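PDB 4K7C: aminopeptidase C from Lactobacillus rhamnosus, which probably removes amino-terminal residues from peptides as a papain-like cysteine aminopeptidase of the bleomycin hydrolase kind, working as a hexamer. Local coordinates for residues A[272-278]-A[291-297]; A[258-264]-A[409-415]; A[298-302]-A[401-405]. All blocks are in the same frame, centred on the assembly; numbering follows the deposited sequence. Where two conformers were deposited one is given.

Contact 1 (A[272-278]-A[291-297]); sequences PYKHLYT and VRHLNLD
The ring of Tyr273 lies across the end of 291-297, with Asp297 N over one face, 3.6 Å above its plane and offset toward the rim. Asp297 CB, in the one of its two conformers given here, adds a CH-pi contact, 4.3 Å from the centroid of the Tyr273 ring. Atom CD1 of the same ring also comes within 3.5 Å of Asn295 ND2, the ring and amide planes turned 57° apart; Asn295 OD1 is taken up by Ala266 N. With an alanine in place of Tyr273, the Asn295 amide and the backbone N of Asp297 would probably lose the ring that flanks them. Lys274 N then donates to Asn295 O at 2.7 Å, while its NZ reaches out to Glu421. The His275 imidazole bonds to Glu429, and the residue meets 291-297 through its backbone. Leu276 and Leu294 form a non-hydrogen-bonded antiparallel pair, in which Leu276 CD2 touches Leu294 CB at 3.8 Å. Tyr277 and His293 follow as a hydrogen-bonded pair, and Tyr277 also sets CE2 against Asn295 CB at 3.7 Å, its ring nearly perpendicular to the amide. At Thr278 the hydroxyl, swung opposite the backbone N (chi1 -165°), donates to Val291 O at 2.6 Å. Arg292 NH1 approaches that same oxygen from the opposite face of its carbonyl plane at 3.0 Å, and pairs with Glu290 too. Two donors thus grip one buried carbonyl just ahead of strand 293-295. Strand 293-295 is the middle one here: 260-264 runs parallel on its other flank, and 434-436 extends the sheet beyond 275-279. Helix 420-429 packs on Leu294 and Leu296.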
loop_
_atom_site.group_PDB
_atom_site.type_symbol
_atom_site.label_atom_id
_atom_site.label_comp_id
_atom_site.label_asym_id
_atom_site.label_seq_id
_atom_site.Cartn_x
_atom_site.Cartn_y
_atom_site.Cartn_z
ATOM N N PRO A 272 -1.921 -37.388 39.636
ATOM C CA PRO A 272 -0.673 -38.069 39.804
ATOM C C PRO A 272 -0.144 -38.653 38.495
ATOM O O PRO A 272 -0.932 -39.042 37.602
ATOM C CB PRO A 272 -1.005 -39.214 40.800
ATOM C CG PRO A 272 -2.480 -39.292 40.864
ATOM C CD PRO A 272 -2.989 -37.930 40.504
ATOM N N TYR A 273 1.163 -38.748 38.454
ATOM C CA TYR A 273 1.909 -39.196 37.287
ATOM C C TYR A 273 1.752 -40.709 37.055
ATOM O O TYR A 273 1.355 -41.480 37.963
ATOM C CB TYR A 273 3.339 -38.845 37.414
ATOM C CG TYR A 273 3.654 -37.357 37.471
ATOM C CD1 TYR A 273 3.112 -36.468 36.530
ATOM C CD2 TYR A 273 4.564 -36.833 38.436
ATOM C CE1 TYR A 273 3.409 -35.106 36.557
ATOM C CE2 TYR A 273 4.850 -35.469 38.474
ATOM C CZ TYR A 273 4.257 -34.618 37.522
ATOM O OH TYR A 273 4.517 -33.290 37.464
ATOM N N LYS A 274 2.062 -41.132 35.844
ATOM C CA LYS A 274 1.954 -42.603 35.487
ATOM C C LYS A 274 0.548 -43.152 35.602
ATOM O O LYS A 274 0.338 -44.277 36.019
ATOM C CB LYS A 274 2.899 -43.439 36.370
ATOM C CG LYS A 274 4.307 -42.958 36.345
ATOM C CD LYS A 274 5.172 -43.776 37.270
ATOM C CE LYS A 274 6.634 -43.700 36.915
ATOM N NZ LYS A 274 7.349 -44.522 37.969
ATOM N N HIS A 275 -0.424 -42.377 35.149
ATOM C CA HIS A 275 -1.752 -42.831 34.957
ATOM C C HIS A 275 -2.326 -42.189 33.702
ATOM O O HIS A 275 -1.885 -41.135 33.255
ATOM C CB HIS A 275 -2.660 -42.454 36.158
ATOM C CG HIS A 275 -2.222 -43.070 37.471
ATOM N ND1 HIS A 275 -2.381 -44.426 37.749
ATOM C CD2 HIS A 275 -1.511 -42.561 38.501
ATOM C CE1 HIS A 275 -1.838 -44.706 38.924
ATOM N NE2 HIS A 275 -1.303 -43.598 39.407
ATOM N N LEU A 276 -3.396 -42.796 33.231
ATOM C CA LEU A 276 -4.181 -42.244 32.173
ATOM C C LEU A 276 -5.367 -41.447 32.578
ATOM O O LEU A 276 -6.122 -41.780 33.539
ATOM C CB LEU A 276 -4.718 -43.337 31.268
ATOM C CG LEU A 276 -3.722 -44.041 30.417
ATOM C CD1 LEU A 276 -4.483 -45.085 29.588
ATOM C CD2 LEU A 276 -2.945 -43.117 29.477
ATOM N N TYR A 277 -5.583 -40.395 31.786
ATOM C CA TYR A 277 -6.663 -39.457 31.996
ATOM C C TYR A 277 -7.478 -39.232 30.762
ATOM O O TYR A 277 -6.946 -39.293 29.651
ATOM C CB TYR A 277 -6.093 -38.064 32.496
ATOM C CG TYR A 277 -5.355 -38.172 33.775
ATOM C CD1 TYR A 277 -6.017 -37.947 34.975
ATOM C CD2 TYR A 277 -4.040 -38.553 33.813
ATOM C CE1 TYR A 277 -5.363 -38.113 36.186
ATOM C CE2 TYR A 277 -3.365 -38.733 35.008
ATOM C CZ TYR A 277 -4.052 -38.484 36.205
ATOM O OH TYR A 277 -3.347 -38.731 37.364
ATOM N N THR A 278 -8.781 -39.006 30.935
ATOM C CA THR A 278 -9.635 -38.523 29.876
ATOM C C THR A 278 -10.447 -37.352 30.374
ATOM O O THR A 278 -10.422 -37.037 31.565
ATOM C CB THR A 278 -10.532 -39.661 29.277
ATOM O OG1 THR A 278 -11.103 -39.252 28.028
ATOM C CG2 THR A 278 -11.687 -40.050 30.238
ATOM N N VAL A 291 -10.197 -39.727 23.924
ATOM C CA VAL A 291 -8.977 -39.044 24.397
ATOM C C VAL A 291 -8.406 -39.840 25.586
ATOM O O VAL A 291 -9.144 -40.177 26.542
ATOM C CB VAL A 291 -9.325 -37.556 24.771
ATOM C CG1 VAL A 291 -8.173 -36.819 25.504
ATOM C CG2 VAL A 291 -9.759 -36.776 23.525
ATOM N N ARG A 292 -7.107 -40.107 25.498
ATOM C CA ARG A 292 -6.296 -40.718 26.592
ATOM C C ARG A 292 -4.935 -40.032 26.755
ATOM O O ARG A 292 -4.117 -40.044 25.831
ATOM C CB ARG A 292 -6.071 -42.214 26.229
ATOM C CG ARG A 292 -7.292 -43.132 26.373
ATOM C CD ARG A 292 -7.915 -43.245 27.767
ATOM N NE ARG A 292 -9.049 -44.165 27.733
ATOM C CZ ARG A 292 -10.309 -43.869 27.477
ATOM N NH1 ARG A 292 -10.693 -42.625 27.284
ATOM N NH2 ARG A 292 -11.235 -44.859 27.459
ATOM N N HIS A 293 -4.724 -39.331 27.881
ATOM C CA HIS A 293 -3.507 -38.680 28.167
ATOM C C HIS A 293 -2.797 -39.429 29.306
ATOM O O HIS A 293 -3.414 -39.686 30.346
ATOM C CB HIS A 293 -3.776 -37.244 28.673
ATOM C CG HIS A 293 -4.431 -36.335 27.699
ATOM N ND1 HIS A 293 -3.896 -36.081 26.456
ATOM C CD2 HIS A 293 -5.494 -35.511 27.834
ATOM C CE1 HIS A 293 -4.669 -35.203 25.827
ATOM N NE2 HIS A 293 -5.653 -34.856 26.634
ATOM N N LEU A 294 -1.534 -39.693 29.113
ATOM C CA LEU A 294 -0.620 -40.225 30.129
ATOM C C LEU A 294 0.187 -39.054 30.731
ATOM O O LEU A 294 1.023 -38.430 30.038
ATOM C CB LEU A 294 0.327 -41.236 29.494
ATOM C CG LEU A 294 1.461 -41.848 30.260
ATOM C CD1 LEU A 294 0.825 -42.637 31.386
ATOM C CD2 LEU A 294 2.315 -42.699 29.373
ATOM N N ASN A 295 -0.066 -38.777 32.008
ATOM C CA ASN A 295 0.643 -37.730 32.705
ATOM C C ASN A 295 1.968 -38.190 33.231
ATOM O O ASN A 295 2.030 -39.184 33.978
ATOM C CB ASN A 295 -0.186 -37.246 33.873
ATOM C CG ASN A 295 0.202 -35.839 34.286
ATOM O OD1 ASN A 295 0.781 -35.074 33.491
ATOM N ND2 ASN A 295 -0.075 -35.492 35.501
ATOM N N LEU A 296 3.041 -37.496 32.844
ATOM C CA LEU A 296 4.393 -37.786 33.274
ATOM C C LEU A 296 5.097 -36.508 33.712
ATOM O O LEU A 296 4.765 -35.400 33.231
ATOM C CB LEU A 296 5.180 -38.383 32.128
ATOM C CG LEU A 296 4.627 -39.702 31.570
ATOM C CD1 LEU A 296 5.478 -40.100 30.400
ATOM C CD2 LEU A 296 4.660 -40.806 32.660
ATOM N N ASP A 297 6.096 -36.685 34.572
ATOM C CA ASP A 297 6.968 -35.596 35.004
ATOM C C ASP A 297 7.718 -35.004 33.805
ATOM O O ASP A 297 7.951 -35.672 32.801
ATOM C CB ASP A 297 7.979 -36.096 36.033
ATOM C CG ASP A 297 9.007 -36.975 35.429
ATOM O OD1 ASP A 297 8.675 -38.136 35.143
ATOM O OD2 ASP A 297 10.144 -36.515 35.233
#

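Contact 2 (A[258-264]-A[409-415]); sequences DDYQSII and YQVVISK
Ser414 OG comes obliquely to the ring of Tyr260, 3.4 Å from CE1, while Asp259 CB sits over one face of that ring, displaced toward the rim. Trp255 meets the same ring with the planes at about 45°. The amide of Gln261 is the second flat group: its NE2 donates to Ser262 O, which lies nearly in the amide plane and helps to hold the amide's rotation, and OE1 is left beside Lys415 CE at 3.8 Å. At the far end the Gln410 side chain, in one of its two conformers, runs alongside Ile264 and points the same way, CG against Ile264 CG2 at 3.5 Å. Between these ends the strands pair antiparallel. Gln261 with Ile413 and Ile263 with Val411 exchange backbone bonds both ways, and the pair beyond, Ile264 with Gln410, is the non-hydrogen-bonded kind. Tyr409 and Gln410 together face Gly318 of strand 315-319, a classic beta bulge. On one side of the sheet Ile263 CD1 crosses to Ile413 CB at 3.7 Å, and helix 298-310 covers these chains with Phe301, Leu304 and Gln308; on the other, Tyr260 CB packs on Val412 CG1 at 3.8 Å. Lys415, stretched out beyond CG, carries NZ across to Asp258 O at 2.8 Å, and its backbone N binds Asp259 O. A water bound by Asp258 OD1 also approaches Lys415 NZ, though weakly. The charge of Lys415 is therefore met by a carbonyl oxygen, and Asp258 OD1, 5.1 Å from NZ, is instead paired with Arg289. The carboxylate probably still steadies the ammonium group at a distance, while most of the rest is backbone bonding and apolar side-chain packing.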
loop_
_atom_site.group_PDB
_atom_site.type_symbol
_atom_site.label_atom_id
_atom_site.label_comp_id
_atom_site.label_asym_id
_atom_site.label_seq_id
_atom_site.Cartn_x
_atom_site.Cartn_y
_atom_site.Cartn_z
ATOM N N ASP A 258 -2.768 -46.781 16.490
ATOM C CA ASP A 258 -2.565 -47.253 17.833
ATOM C C ASP A 258 -1.191 -47.101 18.449
ATOM O O ASP A 258 -1.074 -47.312 19.678
ATOM C CB ASP A 258 -2.902 -48.789 17.928
ATOM C CG ASP A 258 -4.343 -49.052 18.154
ATOM O OD1 ASP A 258 -4.999 -48.311 18.926
ATOM O OD2 ASP A 258 -4.838 -50.066 17.572
ATOM N N ASP A 259 -0.163 -46.911 17.619
ATOM C CA ASP A 259 1.193 -46.915 18.036
ATOM C C ASP A 259 1.508 -45.621 18.825
ATOM O O ASP A 259 2.609 -45.558 19.311
ATOM C CB ASP A 259 2.134 -46.909 16.822
ATOM C CG ASP A 259 2.204 -48.256 16.097
ATOM O OD1 ASP A 259 1.620 -49.194 16.616
ATOM O OD2 ASP A 259 2.893 -48.292 15.045
ATOM N N TYR A 260 0.556 -44.665 18.939
ATOM C CA TYR A 260 0.878 -43.250 19.443
ATOM C C TYR A 260 0.206 -42.988 20.749
ATOM O O TYR A 260 -0.944 -43.314 20.917
ATOM C CB TYR A 260 0.524 -42.143 18.387
ATOM C CG TYR A 260 1.274 -42.430 17.098
ATOM C CD1 TYR A 260 2.610 -42.198 16.991
ATOM C CD2 TYR A 260 0.650 -43.078 16.042
ATOM C CE1 TYR A 260 3.324 -42.546 15.854
ATOM C CE2 TYR A 260 1.359 -43.433 14.879
ATOM C CZ TYR A 260 2.671 -43.178 14.809
ATOM O OH TYR A 260 3.374 -43.533 13.724
ATOM N N GLN A 261 0.923 -42.373 21.664
ATOM C CA GLN A 261 0.356 -42.019 22.941
ATOM C C GLN A 261 0.500 -40.484 23.189
ATOM O O GLN A 261 1.584 -39.939 23.119
ATOM C CB GLN A 261 1.037 -42.807 24.024
ATOM C CG GLN A 261 0.549 -42.559 25.434
ATOM C CD GLN A 261 -0.887 -42.903 25.595
ATOM O OE1 GLN A 261 -1.310 -44.051 25.323
ATOM N NE2 GLN A 261 -1.650 -41.986 26.075
ATOM N N SER A 262 -0.611 -39.904 23.572
ATOM C CA SER A 262 -0.664 -38.542 24.070
ATOM C C SER A 262 -0.099 -38.548 25.470
ATOM O O SER A 262 -0.592 -39.266 26.329
ATOM C CB SER A 262 -2.055 -37.991 24.033
ATOM O OG SER A 262 -2.062 -36.685 24.643
ATOM N N ILE A 263 0.931 -37.756 25.663
ATOM C CA ILE A 263 1.598 -37.570 26.963
ATOM C C ILE A 263 1.386 -36.147 27.402
ATOM O O ILE A 263 1.555 -35.225 26.565
ATOM C CB ILE A 263 3.057 -37.951 26.796
ATOM C CG1 ILE A 263 3.085 -39.494 26.486
ATOM C CG2 ILE A 263 3.825 -37.700 28.065
ATOM C CD1 ILE A 263 4.409 -39.987 26.119
ATOM N N ILE A 264 0.997 -35.970 28.672
ATOM C CA ILE A 264 0.832 -34.597 29.222
ATOM C C ILE A 264 1.772 -34.397 30.370
ATOM O O ILE A 264 2.313 -35.374 30.907
ATOM C CB ILE A 264 -0.619 -34.270 29.612
ATOM C CG1 ILE A 264 -1.173 -35.159 30.739
ATOM C CG2 ILE A 264 -1.473 -34.304 28.388
ATOM C CD1 ILE A 264 -2.553 -34.819 31.274
ATOM N N TYR A 409 2.506 -28.514 27.428
ATOM C CA TYR A 409 1.664 -29.400 28.189
ATOM C C TYR A 409 1.463 -30.792 27.585
ATOM O O TYR A 409 1.090 -31.675 28.347
ATOM C CB TYR A 409 0.316 -28.822 28.432
ATOM C CG TYR A 409 0.345 -27.466 29.175
ATOM C CD1 TYR A 409 0.485 -27.432 30.519
ATOM C CD2 TYR A 409 0.182 -26.253 28.492
ATOM C CE1 TYR A 409 0.558 -26.252 31.243
ATOM C CE2 TYR A 409 0.184 -25.051 29.229
ATOM C CZ TYR A 409 0.362 -25.059 30.606
ATOM O OH TYR A 409 0.380 -23.880 31.323
ATOM N N GLN A 410 1.754 -30.969 26.297
ATOM C CA GLN A 410 1.489 -32.239 25.638
ATOM C C GLN A 410 2.475 -32.532 24.533
ATOM O O GLN A 410 2.883 -31.621 23.813
ATOM C CB GLN A 410 0.137 -32.171 24.976
ATOM C CG GLN A 410 -1.046 -31.964 25.859
ATOM C CD GLN A 410 -2.283 -32.058 25.023
ATOM O OE1 GLN A 410 -3.440 -31.965 25.508
ATOM N NE2 GLN A 410 -2.047 -32.204 23.730
ATOM N N VAL A 411 2.871 -33.806 24.430
ATOM C CA VAL A 411 3.641 -34.299 23.287
ATOM C C VAL A 411 2.992 -35.668 22.910
ATOM O O VAL A 411 2.356 -36.293 23.762
ATOM C CB VAL A 411 5.134 -34.554 23.526
ATOM C CG1 VAL A 411 5.912 -33.243 23.545
ATOM C CG2 VAL A 411 5.379 -35.327 24.814
ATOM N N VAL A 412 3.029 -35.993 21.631
ATOM C CA VAL A 412 2.581 -37.276 21.162
ATOM C C VAL A 412 3.802 -38.102 20.810
ATOM O O VAL A 412 4.622 -37.756 19.942
ATOM C CB VAL A 412 1.585 -37.173 20.002
ATOM C CG1 VAL A 412 1.195 -38.535 19.479
ATOM C CG2 VAL A 412 0.352 -36.426 20.406
ATOM N N ILE A 413 3.970 -39.227 21.536
ATOM C CA ILE A 413 5.134 -40.097 21.406
ATOM C C ILE A 413 4.767 -41.533 20.920
ATOM O O ILE A 413 3.738 -42.037 21.377
ATOM C CB ILE A 413 5.861 -40.166 22.756
ATOM C CG1 ILE A 413 6.333 -38.706 23.165
ATOM C CG2 ILE A 413 7.024 -41.085 22.697
ATOM C CD1 ILE A 413 7.401 -38.142 22.301
ATOM N N SER A 414 5.578 -42.117 20.028
ATOM C CA SER A 414 5.394 -43.545 19.660
ATOM C C SER A 414 5.698 -44.394 20.869
ATOM O O SER A 414 6.717 -44.229 21.533
ATOM C CB SER A 414 6.195 -44.079 18.492
ATOM O OG SER A 414 6.244 -43.208 17.431
ATOM N N LYS A 415 4.733 -45.247 21.162
ATOM C CA LYS A 415 4.737 -46.155 22.315
ATOM C C LYS A 415 6.042 -46.959 22.463
ATOM O O LYS A 415 6.472 -47.268 23.593
ATOM C CB LYS A 415 3.498 -47.059 22.261
ATOM C CG LYS A 415 2.194 -46.402 22.679
ATOM C CD LYS A 415 1.004 -47.354 22.437
ATOM C CE LYS A 415 -0.251 -46.687 22.747
ATOM N NZ LYS A 415 -1.435 -47.515 22.419
HETATM O O HOH W 1 -4.609 -46.962 21.163
#

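Contact 3 (A[298-302]-A[401-405]); sequences IDTFK and DAWFD
The side chains of Lys302 and Phe404 run antiparallel past one another, Lys302 CG lying 3.4 Å from Phe404 CE2. The lysine chain is extended at first and then bends at its third torsion (chi3 68°), which carries NZ between two acidic residues of helix 401-407. Asp405 crosses the lysine at about a right angle and offers OD1 through its syn lone pair, 2.8 Å from Lys302 NZ. Asp401 reaches in obliquely, its OD2 also 2.8 Å from Lys302 NZ and met on the syn side, slightly out of the carboxylate plane. Beside the salt bridges Phe404 CE2 approaches the edge of the Phe301 ring, 3.6 Å from Phe301 CE2. Ile298 CG1 fills in against Asp405 OD1 at 3.8 Å. Trp381 stacks on Phe404, and its NE1 holds Asp401 OD1, which helps to position that carboxylate; a water donates to Asp405 OD2 and is weakly held by Lys302 NZ. Such a network leaves one ammonium shared by two carboxylates, which would probably keep Lys302 protonated, and it joins the two helices by the salt bridges and by an aromatic contact.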
loop_
_atom_site.group_PDB
_atom_site.type_symbol
_atom_site.label_atom_id
_atom_site.label_comp_id
_atom_site.label_asym_id
_atom_site.label_seq_id
_atom_site.Cartn_x
_atom_site.Cartn_y
_atom_site.Cartn_z
ATOM N N ILE A 298 8.135 -33.768 33.946
ATOM C CA ILE A 298 8.697 -32.990 32.827
ATOM C C ILE A 298 10.005 -33.542 32.374
ATOM O O ILE A 298 10.222 -33.564 31.202
ATOM C CB ILE A 298 8.805 -31.448 33.158
ATOM C CG1 ILE A 298 9.086 -30.578 31.906
ATOM C CG2 ILE A 298 9.883 -31.213 34.204
ATOM C CD1 ILE A 298 8.020 -30.767 30.827
ATOM N N ASP A 299 10.857 -34.084 33.234
ATOM C CA ASP A 299 12.113 -34.680 32.714
ATOM C C ASP A 299 11.902 -35.891 31.767
ATOM O O ASP A 299 12.561 -36.026 30.723
ATOM C CB ASP A 299 13.024 -35.102 33.907
ATOM C CG ASP A 299 13.602 -33.876 34.649
ATOM O OD1 ASP A 299 13.773 -32.810 34.041
ATOM O OD2 ASP A 299 13.868 -34.002 35.831
ATOM N N THR A 300 11.006 -36.780 32.191
ATOM C CA THR A 300 10.651 -38.021 31.439
ATOM C C THR A 300 9.959 -37.622 30.111
ATOM O O THR A 300 10.316 -38.087 29.029
ATOM C CB THR A 300 9.674 -38.889 32.252
ATOM O OG1 THR A 300 10.195 -39.211 33.585
ATOM C CG2 THR A 300 9.327 -40.165 31.519
ATOM N N PHE A 301 9.078 -36.635 30.221
ATOM C CA PHE A 301 8.339 -36.083 29.056
ATOM C C PHE A 301 9.363 -35.603 28.048
ATOM O O PHE A 301 9.304 -35.955 26.840
ATOM C CB PHE A 301 7.460 -34.923 29.661
ATOM C CG PHE A 301 6.573 -34.198 28.732
ATOM C CD1 PHE A 301 5.183 -34.336 28.845
ATOM C CD2 PHE A 301 7.080 -33.192 27.918
ATOM C CE1 PHE A 301 4.316 -33.590 28.088
ATOM C CE2 PHE A 301 6.223 -32.469 27.112
ATOM C CZ PHE A 301 4.839 -32.609 27.204
ATOM N N LYS A 302 10.272 -34.727 28.505
ATOM C CA LYS A 302 11.275 -34.174 27.590
ATOM C C LYS A 302 12.232 -35.234 27.025
ATOM O O LYS A 302 12.641 -35.194 25.849
ATOM C CB LYS A 302 12.081 -33.069 28.292
ATOM C CG LYS A 302 11.368 -31.762 28.361
ATOM C CD LYS A 302 11.867 -30.828 29.479
ATOM C CE LYS A 302 13.252 -30.344 29.217
ATOM N NZ LYS A 302 13.859 -29.556 30.305
ATOM N N ASP A 401 14.514 -23.996 26.403
ATOM C CA ASP A 401 14.214 -25.114 27.279
ATOM C C ASP A 401 13.427 -24.622 28.515
ATOM O O ASP A 401 12.490 -25.280 28.984
ATOM C CB ASP A 401 15.494 -25.845 27.671
ATOM C CG ASP A 401 15.167 -27.224 28.185
ATOM O OD1 ASP A 401 14.472 -27.895 27.438
ATOM O OD2 ASP A 401 15.500 -27.557 29.358
ATOM N N ALA A 402 13.738 -23.415 29.044
ATOM C CA ALA A 402 12.903 -22.899 30.141
ATOM C C ALA A 402 11.460 -22.685 29.775
ATOM O O ALA A 402 10.542 -22.905 30.600
ATOM C CB ALA A 402 13.537 -21.625 30.727
ATOM N N TRP A 403 11.244 -22.164 28.557
ATOM C CA TRP A 403 9.916 -21.988 28.053
ATOM C C TRP A 403 9.188 -23.316 27.933
ATOM O O TRP A 403 8.043 -23.397 28.292
ATOM C CB TRP A 403 9.904 -21.249 26.690
ATOM C CG TRP A 403 8.545 -20.709 26.260
ATOM C CD1 TRP A 403 8.075 -19.434 26.436
ATOM C CD2 TRP A 403 7.497 -21.417 25.569
ATOM N NE1 TRP A 403 6.830 -19.294 25.869
ATOM C CE2 TRP A 403 6.458 -20.497 25.331
ATOM C CE3 TRP A 403 7.349 -22.733 25.153
ATOM C CZ2 TRP A 403 5.265 -20.844 24.713
ATOM C CZ3 TRP A 403 6.164 -23.069 24.481
ATOM C CH2 TRP A 403 5.142 -22.134 24.289
ATOM N N PHE A 404 9.848 -24.300 27.374
ATOM C CA PHE A 404 9.247 -25.669 27.186
ATOM C C PHE A 404 8.793 -26.180 28.583
ATOM O O PHE A 404 7.670 -26.626 28.754
ATOM C CB PHE A 404 10.379 -26.561 26.639
ATOM C CG PHE A 404 9.934 -27.907 26.207
ATOM C CD1 PHE A 404 9.974 -28.212 24.869
ATOM C CD2 PHE A 404 9.397 -28.855 27.106
ATOM C CE1 PHE A 404 9.557 -29.456 24.411
ATOM C CE2 PHE A 404 8.980 -30.127 26.632
ATOM C CZ PHE A 404 9.090 -30.392 25.274
ATOM N N ASP A 405 9.646 -26.045 29.581
ATOM C CA ASP A 405 9.300 -26.484 30.951
ATOM C C ASP A 405 8.009 -25.923 31.448
ATOM O O ASP A 405 7.218 -26.571 32.112
ATOM C CB ASP A 405 10.441 -26.180 31.959
ATOM C CG ASP A 405 11.671 -27.031 31.756
ATOM O OD1 ASP A 405 11.660 -27.966 30.925
ATOM O OD2 ASP A 405 12.700 -26.740 32.411
HETATM O O HOH W 2 14.129 -28.642 33.437
#

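Going along the chain, strand 260-264 comes first and waits longest: contact 2 closes only when 409-415 returns to lie beside it, some 145 residues later. Within that span contact 1 closes a short loop, bringing 291-297 back onto 272-278. Helix 298-310 follows at once, opening contact 3, which 401-405 completes just before strand 408-414 begins. Contacts 1 and 3 thus stand in series, both enclosed by contact 2, and none cross. Contacts 1 and 2 share a sheet, where His293 ND1 meets Ser262 OG and the backbones of Leu294 and Ile264 bond. Phe301 packs onto Ile263, Ile264 and Val411, tying helix 298-310 to that sheet, and helix 401-407 leads directly into strand 408-414.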